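Local coordinates for spermidine N(1)-acetyltransferase (Thermoplasma acidophilum, PDB 3NE7), which transfers the acetyl group of acetyl-coenzyme A to spermidine and related polyamines, thereby helping to control their concentration and protect the cell against their toxicity, at residues E22-T27 against E35-W40; G76-K81 against L90-K95. All coordinates share one frame; numbering follows the deposited sequence.

Contact 1: E22-T27 against E35-W40; sequences ESWKWT and EYIESW. With COA (coenzyme A), chain C; SO4 (sulfate ion), chain F.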
loop_
_atom_site.group_PDB
_atom_site.type_symbol
_atom_site.label_atom_id
_atom_site.label_comp_id
_atom_site.label_asym_id
_atom_site.label_seq_id
_atom_site.Cartn_x
_atom_site.Cartn_y
_atom_site.Cartn_z
ATOM N N GLU A 22 0.863 9.257 9.226
ATOM C CA GLU A 22 1.956 8.933 10.155
ATOM C C GLU A 22 3.064 8.120 9.448
ATOM O O GLU A 22 4.233 8.389 9.632
ATOM C CB GLU A 22 1.418 8.248 11.427
ATOM C CG GLU A 22 2.493 7.668 12.318
ATOM C CD GLU A 22 1.979 7.107 13.655
ATOM O OE1 GLU A 22 0.741 6.974 13.841
ATOM O OE2 GLU A 22 2.838 6.805 14.520
ATOM N N SER A 23 2.693 7.187 8.580
ATOM C CA SER A 23 3.666 6.379 7.851
ATOM C C SER A 23 4.450 7.242 6.869
ATOM O O SER A 23 5.671 7.176 6.792
ATOM C CB SER A 23 2.960 5.229 7.155
ATOM O OG SER A 23 3.854 4.225 6.724
ATOM N N TRP A 24 3.765 8.090 6.138
ATOM C CA TRP A 24 4.443 8.999 5.201
ATOM C C TRP A 24 5.501 9.877 5.881
ATOM O O TRP A 24 6.614 10.033 5.374
ATOM C CB TRP A 24 3.412 9.903 4.510
ATOM C CG TRP A 24 3.033 9.437 3.145
ATOM C CD1 TRP A 24 2.223 8.399 2.837
ATOM C CD2 TRP A 24 3.467 10.004 1.896
ATOM N NE1 TRP A 24 2.109 8.277 1.459
ATOM C CE2 TRP A 24 2.869 9.251 0.865
ATOM C CE3 TRP A 24 4.289 11.085 1.558
ATOM C CZ2 TRP A 24 3.074 9.531 -0.493
ATOM C CZ3 TRP A 24 4.497 11.383 0.215
ATOM C CH2 TRP A 24 3.879 10.608 -0.804
ATOM N N LYS A 25 5.158 10.461 7.022
ATOM C CA LYS A 25 6.081 11.387 7.686
ATOM C C LYS A 25 7.348 10.663 8.092
ATOM O O LYS A 25 8.427 11.201 8.004
ATOM C CB LYS A 25 5.449 12.049 8.922
ATOM C CG LYS A 25 4.418 13.133 8.597
ATOM C CD LYS A 25 3.808 13.731 9.872
ATOM C CE LYS A 25 3.348 15.182 9.669
ATOM N NZ LYS A 25 2.446 15.705 10.767
ATOM N N TRP A 26 7.208 9.421 8.526
ATOM C CA TRP A 26 8.350 8.610 8.905
ATOM C C TRP A 26 9.143 8.123 7.695
ATOM O O TRP A 26 10.361 8.209 7.666
ATOM C CB TRP A 26 7.810 7.402 9.686
ATOM C CG TRP A 26 8.818 6.494 10.218
ATOM C CD1 TRP A 26 9.639 6.721 11.279
ATOM C CD2 TRP A 26 9.091 5.166 9.767
ATOM N NE1 TRP A 26 10.437 5.611 11.507
ATOM C CE2 TRP A 26 10.109 4.638 10.605
ATOM C CE3 TRP A 26 8.576 4.369 8.750
ATOM C CZ2 TRP A 26 10.648 3.365 10.424
ATOM C CZ3 TRP A 26 9.086 3.080 8.587
ATOM C CH2 TRP A 26 10.130 2.596 9.425
ATOM N N THR A 27 8.432 7.582 6.709
ATOM C CA THR A 27 9.062 6.972 5.545
ATOM C C THR A 27 9.895 7.998 4.733
ATOM O O THR A 27 10.993 7.698 4.260
ATOM C CB THR A 27 7.955 6.388 4.602
ATOM O OG1 THR A 27 7.203 5.401 5.315
ATOM C CG2 THR A 27 8.525 5.774 3.359
ATOM N N GLU A 35 5.920 19.911 4.814
ATOM C CA GLU A 35 4.828 20.556 4.095
ATOM C C GLU A 35 4.466 19.846 2.794
ATOM O O GLU A 35 3.294 19.690 2.503
ATOM C CB GLU A 35 5.170 22.023 3.797
ATOM C CG GLU A 35 5.498 22.855 5.037
ATOM C CD GLU A 35 7.008 23.079 5.252
ATOM O OE1 GLU A 35 7.788 22.097 5.435
ATOM O OE2 GLU A 35 7.411 24.269 5.252
ATOM N N TYR A 36 5.458 19.435 2.007
ATOM C CA TYR A 36 5.181 18.655 0.797
ATOM C C TYR A 36 4.284 17.441 1.150
ATOM O O TYR A 36 3.216 17.234 0.547
ATOM C CB TYR A 36 6.484 18.182 0.144
ATOM C CG TYR A 36 6.314 17.257 -1.054
ATOM C CD1 TYR A 36 6.587 17.705 -2.331
ATOM C CD2 TYR A 36 5.896 15.937 -0.908
ATOM C CE1 TYR A 36 6.442 16.884 -3.456
ATOM C CE2 TYR A 36 5.745 15.087 -2.023
ATOM C CZ TYR A 36 6.017 15.577 -3.292
ATOM O OH TYR A 36 5.878 14.752 -4.380
ATOM N N ILE A 37 4.730 16.659 2.133
ATOM C CA ILE A 37 3.991 15.484 2.617
ATOM C C ILE A 37 2.548 15.839 3.033
ATOM O O ILE A 37 1.587 15.165 2.656
ATOM C CB ILE A 37 4.701 14.845 3.843
ATOM C CG1 ILE A 37 6.022 14.186 3.432
ATOM C CG2 ILE A 37 3.784 13.843 4.533
ATOM C CD1 ILE A 37 6.957 13.805 4.637
ATOM N N GLU A 38 2.413 16.897 3.824
ATOM C CA GLU A 38 1.114 17.324 4.324
ATOM C C GLU A 38 0.206 17.730 3.149
ATOM O O GLU A 38 -1.004 17.452 3.149
ATOM C CB GLU A 38 1.308 18.472 5.338
ATOM C CG GLU A 38 0.021 18.929 6.071
ATOM C CD GLU A 38 0.297 19.527 7.479
ATOM O OE1 GLU A 38 -0.282 20.602 7.815
ATOM O OE2 GLU A 38 1.086 18.904 8.242
ATOM N N SER A 39 0.808 18.368 2.147
ATOM C CA SER A 39 0.111 18.723 0.908
ATOM C C SER A 39 -0.276 17.515 0.101
ATOM O O SER A 39 -1.362 17.459 -0.452
ATOM C CB SER A 39 0.979 19.611 0.008
ATOM O OG SER A 39 0.498 20.930 0.016
ATOM N N TRP A 40 0.646 16.573 -0.015
ATOM C CA TRP A 40 0.366 15.358 -0.755
ATOM C C TRP A 40 -0.788 14.579 -0.079
ATOM O O TRP A 40 -1.762 14.187 -0.751
ATOM C CB TRP A 40 1.621 14.501 -0.908
ATOM C CG TRP A 40 1.441 13.409 -1.903
ATOM C CD1 TRP A 40 1.024 12.138 -1.656
ATOM C CD2 TRP A 40 1.667 13.492 -3.312
ATOM N NE1 TRP A 40 0.983 11.409 -2.826
ATOM C CE2 TRP A 40 1.364 12.221 -3.861
ATOM C CE3 TRP A 40 2.108 14.514 -4.169
ATOM C CZ2 TRP A 40 1.475 11.945 -5.227
ATOM C CZ3 TRP A 40 2.217 14.243 -5.541
ATOM C CH2 TRP A 40 1.901 12.969 -6.053
HETATM N N1A COA C . 13.570 -0.215 9.583
HETATM C C2A COA C . 14.365 -0.666 8.583
HETATM N N3A COA C . 13.980 -1.653 7.739
HETATM C C4A COA C . 12.748 -2.228 7.890
HETATM C C5A COA C . 11.879 -1.743 8.985
HETATM C C6A COA C . 12.336 -0.739 9.804
HETATM N N6A COA C . 11.556 -0.285 10.808
HETATM N N7A COA C . 10.745 -2.441 8.908
HETATM C C8A COA C . 10.859 -3.312 7.877
HETATM N N9A COA C . 12.043 -3.194 7.258
HETATM C C1B COA C . 12.452 -3.960 6.056
HETATM C C2B COA C . 13.821 -4.617 6.163
HETATM O O2B COA C . 14.381 -4.762 4.842
HETATM C C3B COA C . 13.434 -5.916 6.853
HETATM O O3B COA C . 14.318 -6.990 6.715
HETATM P P3B COA C . 15.459 -7.289 7.810
HETATM O O7A COA C . 14.837 -8.192 8.875
HETATM O O8A COA C . 15.943 -5.965 8.308
HETATM O O9A COA C . 16.443 -8.006 6.962
HETATM C C4B COA C . 12.085 -6.252 6.262
HETATM O O4B COA C . 11.521 -5.018 5.825
HETATM C C5B COA C . 11.172 -6.925 7.286
HETATM O O5B COA C . 9.996 -7.389 6.605
HETATM P P1A COA C . 8.556 -7.287 7.231
HETATM O O1A COA C . 8.620 -7.402 8.731
HETATM O O2A COA C . 7.763 -8.255 6.438
HETATM O O3A COA C . 8.182 -5.778 6.817
HETATM P P2A COA C . 6.955 -4.876 7.342
HETATM O O4A COA C . 7.571 -3.714 8.131
HETATM O O5A COA C . 5.909 -5.746 8.033
HETATM O O6A COA C . 6.355 -4.221 6.007
HETATM C CBP COA C . 6.801 -2.113 4.858
HETATM C CCP COA C . 7.251 -3.528 5.092
HETATM C CDP COA C . 7.627 -1.463 3.729
HETATM C CEP COA C . 5.362 -2.143 4.439
HETATM C CAP COA C . 6.820 -1.351 6.196
HETATM O OAP COA C . 8.128 -1.442 6.763
HETATM C C9P COA C . 6.388 0.098 5.996
HETATM O O9P COA C . 5.201 0.400 6.077
HETATM N N8P COA C . 7.322 0.992 5.694
HETATM C C7P COA C . 7.124 2.428 5.468
HETATM C C6P COA C . 6.341 2.725 4.179
HETATM C C5P COA C . 6.996 2.160 2.932
HETATM O O5P COA C . 8.217 2.252 2.751
HETATM N N4P COA C . 6.150 1.577 2.087
HETATM C C3P COA C . 6.316 0.859 0.823
HETATM C C2P COA C . 6.868 1.807 -0.227
HETATM S S1P COA C . 5.662 3.083 -0.628
HETATM S S SO4 F . 0.519 8.044 -3.822
HETATM O O1 SO4 F . -0.372 9.190 -3.870
HETATM O O2 SO4 F . 1.714 8.460 -4.515
HETATM O O3 SO4 F . 0.787 7.603 -2.428
HETATM O O4 SO4 F . -0.099 6.896 -4.471
#

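Contact 2: G76-K81 against L90-K95; sequences GFIELK and LRLYLK. With COA (coenzyme A), chain C; SO4 (sulfate ion), chain F.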
loop_
_atom_site.group_PDB
_atom_site.type_symbol
_atom_site.label_atom_id
_atom_site.label_comp_id
_atom_site.label_asym_id
_atom_site.label_seq_id
_atom_site.Cartn_x
_atom_site.Cartn_y
_atom_site.Cartn_z
ATOM N N GLY A 76 -2.391 -0.462 9.403
ATOM C CA GLY A 76 -1.683 -0.553 8.127
ATOM C C GLY A 76 -2.599 -0.925 6.983
ATOM O O GLY A 76 -3.704 -1.454 7.215
ATOM N N PHE A 77 -2.147 -0.675 5.748
ATOM C CA PHE A 77 -2.944 -0.993 4.612
ATOM C C PHE A 77 -2.154 -1.235 3.322
ATOM O O PHE A 77 -1.009 -0.823 3.182
ATOM C CB PHE A 77 -3.966 0.141 4.383
ATOM C CG PHE A 77 -3.328 1.492 4.112
ATOM C CD1 PHE A 77 -3.019 2.352 5.149
ATOM C CD2 PHE A 77 -3.051 1.893 2.835
ATOM C CE1 PHE A 77 -2.441 3.584 4.911
ATOM C CE2 PHE A 77 -2.471 3.139 2.589
ATOM C CZ PHE A 77 -2.173 3.977 3.643
ATOM N N ILE A 78 -2.835 -1.869 2.370
ATOM C CA ILE A 78 -2.309 -2.119 1.050
ATOM C C ILE A 78 -3.430 -1.811 0.062
ATOM O O ILE A 78 -4.619 -2.078 0.330
ATOM C CB ILE A 78 -1.810 -3.593 0.896
ATOM C CG1 ILE A 78 -0.996 -3.755 -0.387
ATOM C CG2 ILE A 78 -2.992 -4.571 0.962
ATOM C CD1 ILE A 78 -0.368 -5.199 -0.587
ATOM N N GLU A 79 -3.039 -1.211 -1.061
ATOM C CA GLU A 79 -3.957 -0.880 -2.096
ATOM C C GLU A 79 -3.372 -1.200 -3.452
ATOM O O GLU A 79 -2.267 -0.781 -3.769
ATOM C CB GLU A 79 -4.302 0.611 -2.047
ATOM C CG GLU A 79 -5.384 1.023 -3.031
ATOM C CD GLU A 79 -5.634 2.534 -3.065
ATOM O OE1 GLU A 79 -4.896 3.286 -2.371
ATOM O OE2 GLU A 79 -6.594 2.972 -3.766
ATOM N N LEU A 80 -4.156 -1.930 -4.240
ATOM C CA LEU A 80 -3.796 -2.354 -5.576
ATOM C C LEU A 80 -4.792 -1.799 -6.595
ATOM O O LEU A 80 -5.976 -1.602 -6.294
ATOM C CB LEU A 80 -3.791 -3.897 -5.666
ATOM C CG LEU A 80 -2.537 -4.617 -5.131
ATOM C CD1 LEU A 80 -2.403 -4.529 -3.663
ATOM C CD2 LEU A 80 -2.626 -6.063 -5.533
ATOM N N LYS A 81 -4.271 -1.557 -7.799
ATOM C CA LYS A 81 -5.025 -1.078 -8.922
ATOM C C LYS A 81 -4.841 -2.146 -9.983
ATOM O O LYS A 81 -3.702 -2.558 -10.264
ATOM C CB LYS A 81 -4.464 0.259 -9.421
ATOM C CG LYS A 81 -5.346 0.920 -10.478
ATOM C CD LYS A 81 -5.013 2.386 -10.626
ATOM C CE LYS A 81 -6.080 3.114 -11.329
ATOM N NZ LYS A 81 -5.508 4.356 -11.940
ATOM N N LEU A 90 -0.179 0.214 -5.598
ATOM C CA LEU A 90 -0.175 1.668 -5.348
ATOM C C LEU A 90 0.406 2.103 -3.997
ATOM O O LEU A 90 1.153 3.090 -3.913
ATOM C CB LEU A 90 -1.600 2.208 -5.389
ATOM C CG LEU A 90 -2.335 2.113 -6.712
ATOM C CD1 LEU A 90 -3.731 2.710 -6.527
ATOM C CD2 LEU A 90 -1.539 2.863 -7.815
ATOM N N ARG A 91 -0.005 1.405 -2.938
ATOM C CA ARG A 91 0.254 1.841 -1.566
ATOM C C ARG A 91 0.371 0.643 -0.619
ATOM O O ARG A 91 -0.383 -0.310 -0.731
ATOM C CB ARG A 91 -0.880 2.712 -1.080
ATOM C CG ARG A 91 -1.019 4.013 -1.835
ATOM C CD ARG A 91 -2.269 4.743 -1.443
ATOM N NE ARG A 91 -2.328 6.025 -2.137
ATOM C CZ ARG A 91 -3.441 6.714 -2.426
ATOM N NH1 ARG A 91 -3.308 7.885 -3.037
ATOM N NH2 ARG A 91 -4.658 6.255 -2.151
ATOM N N LEU A 92 1.346 0.724 0.278
ATOM C CA LEU A 92 1.535 -0.219 1.332
ATOM C C LEU A 92 2.242 0.548 2.443
ATOM O O LEU A 92 3.415 0.894 2.314
ATOM C CB LEU A 92 2.393 -1.381 0.834
ATOM C CG LEU A 92 2.774 -2.491 1.801
ATOM C CD1 LEU A 92 1.570 -3.064 2.540
ATOM C CD2 LEU A 92 3.565 -3.596 1.063
ATOM N N TYR A 93 1.513 0.832 3.521
ATOM C CA TYR A 93 2.016 1.664 4.590
ATOM C C TYR A 93 1.542 1.062 5.900
ATOM O O TYR A 93 0.349 0.691 6.030
ATOM C CB TYR A 93 1.505 3.128 4.442
ATOM C CG TYR A 93 2.076 3.863 3.231
ATOM C CD1 TYR A 93 3.332 4.458 3.270
ATOM C CD2 TYR A 93 1.389 3.905 2.023
ATOM C CE1 TYR A 93 3.872 5.093 2.146
ATOM C CE2 TYR A 93 1.917 4.552 0.896
ATOM C CZ TYR A 93 3.156 5.127 0.965
ATOM O OH TYR A 93 3.693 5.738 -0.158
ATOM N N LEU A 94 2.446 1.012 6.883
ATOM C CA LEU A 94 2.120 0.598 8.240
ATOM C C LEU A 94 2.442 1.750 9.161
ATOM O O LEU A 94 3.313 2.526 8.837
ATOM C CB LEU A 94 2.992 -0.588 8.667
ATOM C CG LEU A 94 3.009 -1.868 7.821
ATOM C CD1 LEU A 94 3.864 -2.973 8.535
ATOM C CD2 LEU A 94 1.618 -2.389 7.550
ATOM N N LYS A 95 1.797 1.831 10.327
ATOM C CA LYS A 95 2.250 2.730 11.381
ATOM C C LYS A 95 3.662 2.295 11.786
ATOM O O LYS A 95 3.873 1.137 12.033
ATOM C CB LYS A 95 1.388 2.610 12.625
ATOM C CG LYS A 95 0.067 3.296 12.573
ATOM C CD LYS A 95 -0.691 3.246 13.938
ATOM C CE LYS A 95 0.163 3.753 15.076
ATOM N NZ LYS A 95 -0.626 4.629 15.946
HETATM N N1A COA C . 13.570 -0.215 9.583
HETATM C C2A COA C . 14.365 -0.666 8.583
HETATM N N3A COA C . 13.980 -1.653 7.739
HETATM C C4A COA C . 12.748 -2.228 7.890
HETATM C C5A COA C . 11.879 -1.743 8.985
HETATM C C6A COA C . 12.336 -0.739 9.804
HETATM N N6A COA C . 11.556 -0.285 10.808
HETATM N N7A COA C . 10.745 -2.441 8.908
HETATM C C8A COA C . 10.859 -3.312 7.877
HETATM N N9A COA C . 12.043 -3.194 7.258
HETATM C C1B COA C . 12.452 -3.960 6.056
HETATM C C2B COA C . 13.821 -4.617 6.163
HETATM O O2B COA C . 14.381 -4.762 4.842
HETATM C C3B COA C . 13.434 -5.916 6.853
HETATM O O3B COA C . 14.318 -6.990 6.715
HETATM P P3B COA C . 15.459 -7.289 7.810
HETATM O O7A COA C . 14.837 -8.192 8.875
HETATM O O8A COA C . 15.943 -5.965 8.308
HETATM O O9A COA C . 16.443 -8.006 6.962
HETATM C C4B COA C . 12.085 -6.252 6.262
HETATM O O4B COA C . 11.521 -5.018 5.825
HETATM C C5B COA C . 11.172 -6.925 7.286
HETATM O O5B COA C . 9.996 -7.389 6.605
HETATM P P1A COA C . 8.556 -7.287 7.231
HETATM O O1A COA C . 8.620 -7.402 8.731
HETATM O O2A COA C . 7.763 -8.255 6.438
HETATM O O3A COA C . 8.182 -5.778 6.817
HETATM P P2A COA C . 6.955 -4.876 7.342
HETATM O O4A COA C . 7.571 -3.714 8.131
HETATM O O5A COA C . 5.909 -5.746 8.033
HETATM O O6A COA C . 6.355 -4.221 6.007
HETATM C CBP COA C . 6.801 -2.113 4.858
HETATM C CCP COA C . 7.251 -3.528 5.092
HETATM C CDP COA C . 7.627 -1.463 3.729
HETATM C CEP COA C . 5.362 -2.143 4.439
HETATM C CAP COA C . 6.820 -1.351 6.196
HETATM O OAP COA C . 8.128 -1.442 6.763
HETATM C C9P COA C . 6.388 0.098 5.996
HETATM O O9P COA C . 5.201 0.400 6.077
HETATM N N8P COA C . 7.322 0.992 5.694
HETATM C C7P COA C . 7.124 2.428 5.468
HETATM C C6P COA C . 6.341 2.725 4.179
HETATM C C5P COA C . 6.996 2.160 2.932
HETATM O O5P COA C . 8.217 2.252 2.751
HETATM N N4P COA C . 6.150 1.577 2.087
HETATM C C3P COA C . 6.316 0.859 0.823
HETATM C C2P COA C . 6.868 1.807 -0.227
HETATM S S1P COA C . 5.662 3.083 -0.628
HETATM S S SO4 F . 0.519 8.044 -3.822
HETATM O O1 SO4 F . -0.372 9.190 -3.870
HETATM O O2 SO4 F . 1.714 8.460 -4.515
HETATM O O3 SO4 F . 0.787 7.603 -2.428
HETATM O O4 SO4 F . -0.099 6.896 -4.471
#

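Contact 1: E22-T27 against E35-W40
In the acetyltransferase (GNAT) fold the first helix is followed by a second that turns back beside it, and here Trp24 of 22-27 meets Ile37 and Trp40 of 35-40 across that antiparallel pair. The short axes approach to 10.0 Å at 151°. Ile37 reaches over with two branches: its CG2 lies 4.0 Å from Trp24 CB, while CG1 meets the edge of the indole at CE3. Ile37 CD1 goes on to the backbone, 4.0 Å from Lys25 CA. One turn later, the far corner of the Trp24 indole slides over a face of Trp40, with Trp24 CH2 3.3 Å from Trp40 CD1. The planes are 23° from parallel, but the rings hardly overlap. Trp40 CG is anti to the backbone N (chi1 -168°), swinging the indole to a sulfate, where NE1 donates to SO4 O1 at 2.8 Å. A leucine in place of Trp40 would probably leave the corner of Trp24 without its flat partner and the sulfate without this donor. Trp24 NE1 is hydrogen-bonded to Tyr45 OH, which also holds the sulfate. Lys25 and Glu38 carry opposite charges beyond salt-bridge distance. The result is a helical hairpin packed through aromatic and aliphatic side chains beside the acetyl-CoA site.

Contact 2: G76-K81 against L90-K95
Glu79 stands with CG anti to the backbone N (chi1 -174°) and an extended chain, whereas Arg91 has CG anti to the carbonyl carbon (chi1 -65°); the two chains therefore extend alongside each other in the same direction. Arg91 NH2 gives Glu79 OE1 a salt bridge of 3.0 Å on the syn lone pair, although the oxygen sits 31° out of the guanidinium plane. Glu53 offers NH2 a second carboxylate, and Arg91 NE and NH1 make weak hydrogen bonds to the sulfate.

The strands form an antiparallel hairpin. Phe77 and Tyr93 are a hydrogen-bonded pair, closed by Phe77 N to Tyr93 O at 2.9 Å and the reciprocal Tyr93 N to Phe77 O. Beside Glu79 lies a classic beta bulge: Leu90 N, weakly, and Arg91 N both donate to Glu79 O. Phe77 lays one ring face over Tyr93 O and brings CZ to 3.9 Å from Tyr93 CB. On the other face of the sheet, Ile78 CB meets Leu92 CD1 at 3.8 Å.

Coenzyme A takes the other backbone edge of 90-95: COA N4P donates to Leu92 O at 2.8 Å, and Leu94 N to COA O9P at 2.9 Å, so that the pantetheine arm takes strand-like hydrogen bonds in the splay between strands 86-94 and 122-128, as is familiar in GNAT enzymes. Tyr93 OH is hydrogen-bonded to Tyr28 and reaches COA S1P at 3.3 Å.

Helix 13-27 packs on Phe77 and Tyr93, while helix 103-117 lies against Ile78, Leu80 and Leu94; strand 63-70 pairs with the other edge of 76-81.

Overall arrangement
The two contacts show how one fold divides its chemistry between centre and periphery. Contact 2 is buried, its centre about 2 Å from that of the chain, and joins two strands by backbone hydrogen bonds, a salt bridge and apolar packing; contact 1, its centre about 15 Å out and only partly buried, joins two helices by side-chain packing. Their centres are about 14 Å apart, yet they touch: Ser23 OG lies 2.8 Å from Leu94 O, a probable hydrogen bond, and the indole of Trp24 packs on Tyr93. Helix 13-27 thus serves both. Both also touch coenzyme A and the same sulfate, but 90-95 holds the cofactor with its backbone, whereas 22-27 packs side chains against it.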